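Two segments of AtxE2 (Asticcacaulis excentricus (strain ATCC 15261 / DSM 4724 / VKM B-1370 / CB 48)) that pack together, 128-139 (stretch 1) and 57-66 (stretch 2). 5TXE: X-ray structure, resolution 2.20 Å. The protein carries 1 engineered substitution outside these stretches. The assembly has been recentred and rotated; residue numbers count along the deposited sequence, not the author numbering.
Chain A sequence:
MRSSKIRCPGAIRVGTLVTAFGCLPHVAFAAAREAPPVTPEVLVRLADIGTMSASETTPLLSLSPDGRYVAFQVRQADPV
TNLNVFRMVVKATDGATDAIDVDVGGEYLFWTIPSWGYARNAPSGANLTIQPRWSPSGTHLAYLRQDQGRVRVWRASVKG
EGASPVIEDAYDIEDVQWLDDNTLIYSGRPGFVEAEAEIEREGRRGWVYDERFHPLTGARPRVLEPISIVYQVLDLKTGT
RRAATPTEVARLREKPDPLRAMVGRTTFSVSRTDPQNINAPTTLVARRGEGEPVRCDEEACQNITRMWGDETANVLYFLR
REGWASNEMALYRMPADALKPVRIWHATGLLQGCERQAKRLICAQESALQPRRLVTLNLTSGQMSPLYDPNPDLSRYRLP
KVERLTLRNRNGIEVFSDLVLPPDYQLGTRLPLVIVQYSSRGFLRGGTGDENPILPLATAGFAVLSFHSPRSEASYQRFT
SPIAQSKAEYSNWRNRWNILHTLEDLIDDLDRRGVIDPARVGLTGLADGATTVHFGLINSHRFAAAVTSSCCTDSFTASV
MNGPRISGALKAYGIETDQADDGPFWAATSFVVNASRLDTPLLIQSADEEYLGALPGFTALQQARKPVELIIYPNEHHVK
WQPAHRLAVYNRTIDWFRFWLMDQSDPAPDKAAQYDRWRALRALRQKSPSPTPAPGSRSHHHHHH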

# COMPACT_ATOMS: atom_id res chain seq x y z
N LEU A 128 10.57 -0.09 1.90
CA LEU A 128 10.59 0.32 3.32
C LEU A 128 10.63 1.81 3.40
O LEU A 128 11.40 2.45 2.69
CB LEU A 128 11.86 -0.17 3.97
CG LEU A 128 12.02 0.04 5.49
CD1 LEU A 128 11.01 -0.79 6.28
CD2 LEU A 128 13.43 -0.32 5.92
N THR A 129 9.77 2.39 4.23
CA THR A 129 9.80 3.80 4.54
C THR A 129 11.08 4.09 5.34
O THR A 129 11.36 3.44 6.35
CB THR A 129 8.59 4.21 5.36
OG1 THR A 129 7.43 4.11 4.56
CG2 THR A 129 8.67 5.69 5.76
N ILE A 130 11.87 5.05 4.88
CA ILE A 130 13.14 5.33 5.54
C ILE A 130 12.92 6.60 6.38
O ILE A 130 12.71 7.73 5.84
CB ILE A 130 14.27 5.58 4.51
CG1 ILE A 130 14.45 4.38 3.57
CG2 ILE A 130 15.58 5.96 5.22
CD1 ILE A 130 14.86 3.11 4.30
N GLN A 131 13.01 6.41 7.68
CA GLN A 131 12.92 7.51 8.62
C GLN A 131 14.30 7.93 9.09
O GLN A 131 15.00 7.16 9.70
CB GLN A 131 12.07 7.16 9.84
CG GLN A 131 11.51 8.48 10.42
CD GLN A 131 10.60 8.34 11.66
OE1 GLN A 131 10.56 7.30 12.36
NE2 GLN A 131 9.88 9.42 11.93
N PRO A 132 14.70 9.13 8.75
CA PRO A 132 15.99 9.63 9.18
C PRO A 132 16.01 10.01 10.64
O PRO A 132 15.07 10.66 11.10
CB PRO A 132 16.18 10.91 8.37
CG PRO A 132 14.95 11.13 7.61
CD PRO A 132 13.96 10.08 7.92
N ARG A 133 17.08 9.65 11.33
CA ARG A 133 17.27 9.96 12.74
C ARG A 133 18.19 11.13 12.87
O ARG A 133 19.35 11.06 12.41
CB ARG A 133 17.87 8.77 13.44
CG ARG A 133 17.14 7.45 13.15
CD ARG A 133 15.81 7.66 13.77
NE ARG A 133 14.58 6.94 13.39
CZ ARG A 133 14.35 5.65 13.56
NH1 ARG A 133 15.30 4.84 13.93
NH2 ARG A 133 13.17 5.17 13.26
N TRP A 134 17.70 12.22 13.41
CA TRP A 134 18.56 13.37 13.66
C TRP A 134 19.45 13.15 14.89
O TRP A 134 18.99 12.66 15.91
CB TRP A 134 17.75 14.60 13.88
CG TRP A 134 17.07 15.07 12.71
CD1 TRP A 134 15.86 14.65 12.27
CD2 TRP A 134 17.46 16.16 11.84
NE1 TRP A 134 15.48 15.40 11.18
CE2 TRP A 134 16.46 16.32 10.90
CE3 TRP A 134 18.59 16.99 11.77
CZ2 TRP A 134 16.54 17.27 9.89
CZ3 TRP A 134 18.66 17.94 10.76
CH2 TRP A 134 17.64 18.07 9.85
N SER A 135 20.71 13.53 14.80
CA SER A 135 21.58 13.57 16.00
C SER A 135 21.02 14.69 16.93
O SER A 135 20.33 15.56 16.45
CB SER A 135 23.01 13.89 15.63
OG SER A 135 23.09 15.12 14.91
N PRO A 136 21.25 14.61 18.25
CA PRO A 136 20.74 15.60 19.23
C PRO A 136 21.18 17.01 18.90
O PRO A 136 20.43 17.93 19.06
CB PRO A 136 21.34 15.16 20.56
CG PRO A 136 21.60 13.67 20.39
CD PRO A 136 21.89 13.45 18.91
N SER A 137 22.39 17.15 18.37
CA SER A 137 22.86 18.48 17.93
C SER A 137 22.16 19.02 16.69
O SER A 137 22.33 20.19 16.31
CB SER A 137 24.36 18.41 17.61
OG SER A 137 24.62 17.53 16.50
N GLY A 138 21.43 18.17 15.97
CA GLY A 138 20.79 18.62 14.74
C GLY A 138 21.72 18.71 13.53
O GLY A 138 21.33 19.27 12.51
N THR A 139 22.91 18.13 13.62
CA THR A 139 23.88 18.30 12.52
C THR A 139 24.04 17.08 11.59
O THR A 139 24.60 17.21 10.52
CB THR A 139 25.30 18.64 13.05
OG1 THR A 139 25.72 17.60 13.93
CG2 THR A 139 25.35 20.00 13.77
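Stretch 2, residues 57-66: TTPLLSLSPD

Two chain segments can pack side by side without pairing their backbones as a sheet, provided that side chains and solvent reach the peptide groups, and this pair from AtxE2 is a compact example. Stretch 2 runs alongside stretch 1 in the same direction: L60 lies nearest Q131, S62 nearest P132 and S64 nearest G138, with CA atoms 5.6 to 6.1 Å apart. Stretch 1 is extended as far as S135 and stretch 2 from L61 to S64, with short strands at 133-134 and around 61-63, yet no backbone-to-backbone hydrogen bond joins them.

Three successive carbonyls of stretch 2, those of L60, L61 and S62, are instead served by a water and two side chains. L60 O accepts a hydrogen bond from water 1, 2.7 Å from the water O; the same water O donates to I130 O at 2.6 Å, bridging two acceptors that could not bond to each other. The next carbonyl, L61 O, receives Q131 NE2 at 3.1 Å, reached by a side chain extended through chi1 and chi2 (both t). At the other end of that amide, Q131 OE1 accepts a weak bond from R133 NH2 at 3.5 Å. W134 NE1 then donates to S62 O, also at 3.1 Å, near the plane of the indole. S62 points toward stretch 1, bringing its OG within 3.0 Å of P132 O.

The indole also offers a face. S64 CA sits 3.5 Å from the centroid of the W134 five-membered ring, almost on its normal, a CH-pi contact. S64 N, 3.4 Å from W134 NE1, is a second donor, so that approach is no hydrogen bond. The hydroxyl is satisfied separately: S64 OG donates to D66 OD1 at 2.7 Å.

Apolar contacts finish the ends. T129 CG2 lies 3.5 Å from L60 CA, while P65 CD packs 3.8 Å from W134 CB, beside a type I turn closed by G138 N to S135 O at 2.9 Å.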

# COMPACT_ATOMS: atom_id res chain seq x y z
N THR A 57 0.08 7.24 10.13
CA THR A 57 1.22 6.91 10.97
C THR A 57 2.45 6.46 10.21
O THR A 57 3.40 5.94 10.79
CB THR A 57 0.85 5.78 11.97
OG1 THR A 57 0.52 4.62 11.25
CG2 THR A 57 -0.41 6.13 12.76
N THR A 58 2.45 6.61 8.90
CA THR A 58 3.63 6.20 8.13
C THR A 58 4.78 7.13 8.48
O THR A 58 4.68 8.35 8.23
CB THR A 58 3.35 6.27 6.62
OG1 THR A 58 2.33 5.32 6.26
CG2 THR A 58 4.64 5.98 5.84
N PRO A 59 5.88 6.61 9.01
CA PRO A 59 6.92 7.52 9.53
C PRO A 59 7.89 8.08 8.48
O PRO A 59 9.11 7.88 8.57
CB PRO A 59 7.68 6.64 10.51
CG PRO A 59 7.56 5.25 9.90
CD PRO A 59 6.22 5.19 9.24
N LEU A 60 7.35 8.78 7.50
CA LEU A 60 8.10 9.10 6.28
C LEU A 60 8.92 10.40 6.34
O LEU A 60 9.62 10.75 5.36
CB LEU A 60 7.17 9.10 5.04
CG LEU A 60 5.84 9.79 5.13
CD1 LEU A 60 6.06 11.27 5.36
CD2 LEU A 60 5.02 9.58 3.85
N LEU A 61 8.81 11.11 7.46
CA LEU A 61 9.60 12.32 7.65
C LEU A 61 10.00 12.45 9.09
O LEU A 61 9.39 11.81 9.96
CB LEU A 61 8.83 13.54 7.18
CG LEU A 61 7.54 13.89 7.92
CD1 LEU A 61 7.81 14.71 9.17
CD2 LEU A 61 6.66 14.69 6.99
N SER A 62 11.05 13.25 9.34
CA SER A 62 11.49 13.50 10.66
C SER A 62 11.89 14.95 10.83
O SER A 62 12.64 15.50 10.03
CB SER A 62 12.69 12.64 10.87
OG SER A 62 13.17 12.74 12.20
N LEU A 63 11.39 15.60 11.87
CA LEU A 63 11.76 17.01 12.16
C LEU A 63 13.01 17.04 12.97
O LEU A 63 13.22 16.20 13.85
CB LEU A 63 10.71 17.72 12.96
CG LEU A 63 9.41 17.90 12.21
CD1 LEU A 63 8.39 18.55 13.12
CD2 LEU A 63 9.62 18.78 11.00
N SER A 64 13.85 18.03 12.70
CA SER A 64 15.02 18.24 13.55
C SER A 64 14.59 18.52 15.03
O SER A 64 13.46 18.96 15.27
CB SER A 64 15.86 19.39 12.99
OG SER A 64 15.16 20.63 13.02
N PRO A 65 15.46 18.24 16.00
CA PRO A 65 15.23 18.58 17.42
C PRO A 65 14.72 20.00 17.65
O PRO A 65 13.72 20.14 18.32
CB PRO A 65 16.59 18.36 18.05
CG PRO A 65 17.08 17.20 17.24
CD PRO A 65 16.80 17.67 15.84
N ASP A 66 15.27 21.00 16.99
CA ASP A 66 14.75 22.38 17.15
C ASP A 66 13.54 22.67 16.28
O ASP A 66 13.02 23.80 16.28
CB ASP A 66 15.84 23.44 16.90
CG ASP A 66 16.33 23.51 15.43
OD1 ASP A 66 15.80 22.80 14.54
OD2 ASP A 66 17.28 24.30 15.18
O HOH W 1 11.39 9.09 4.08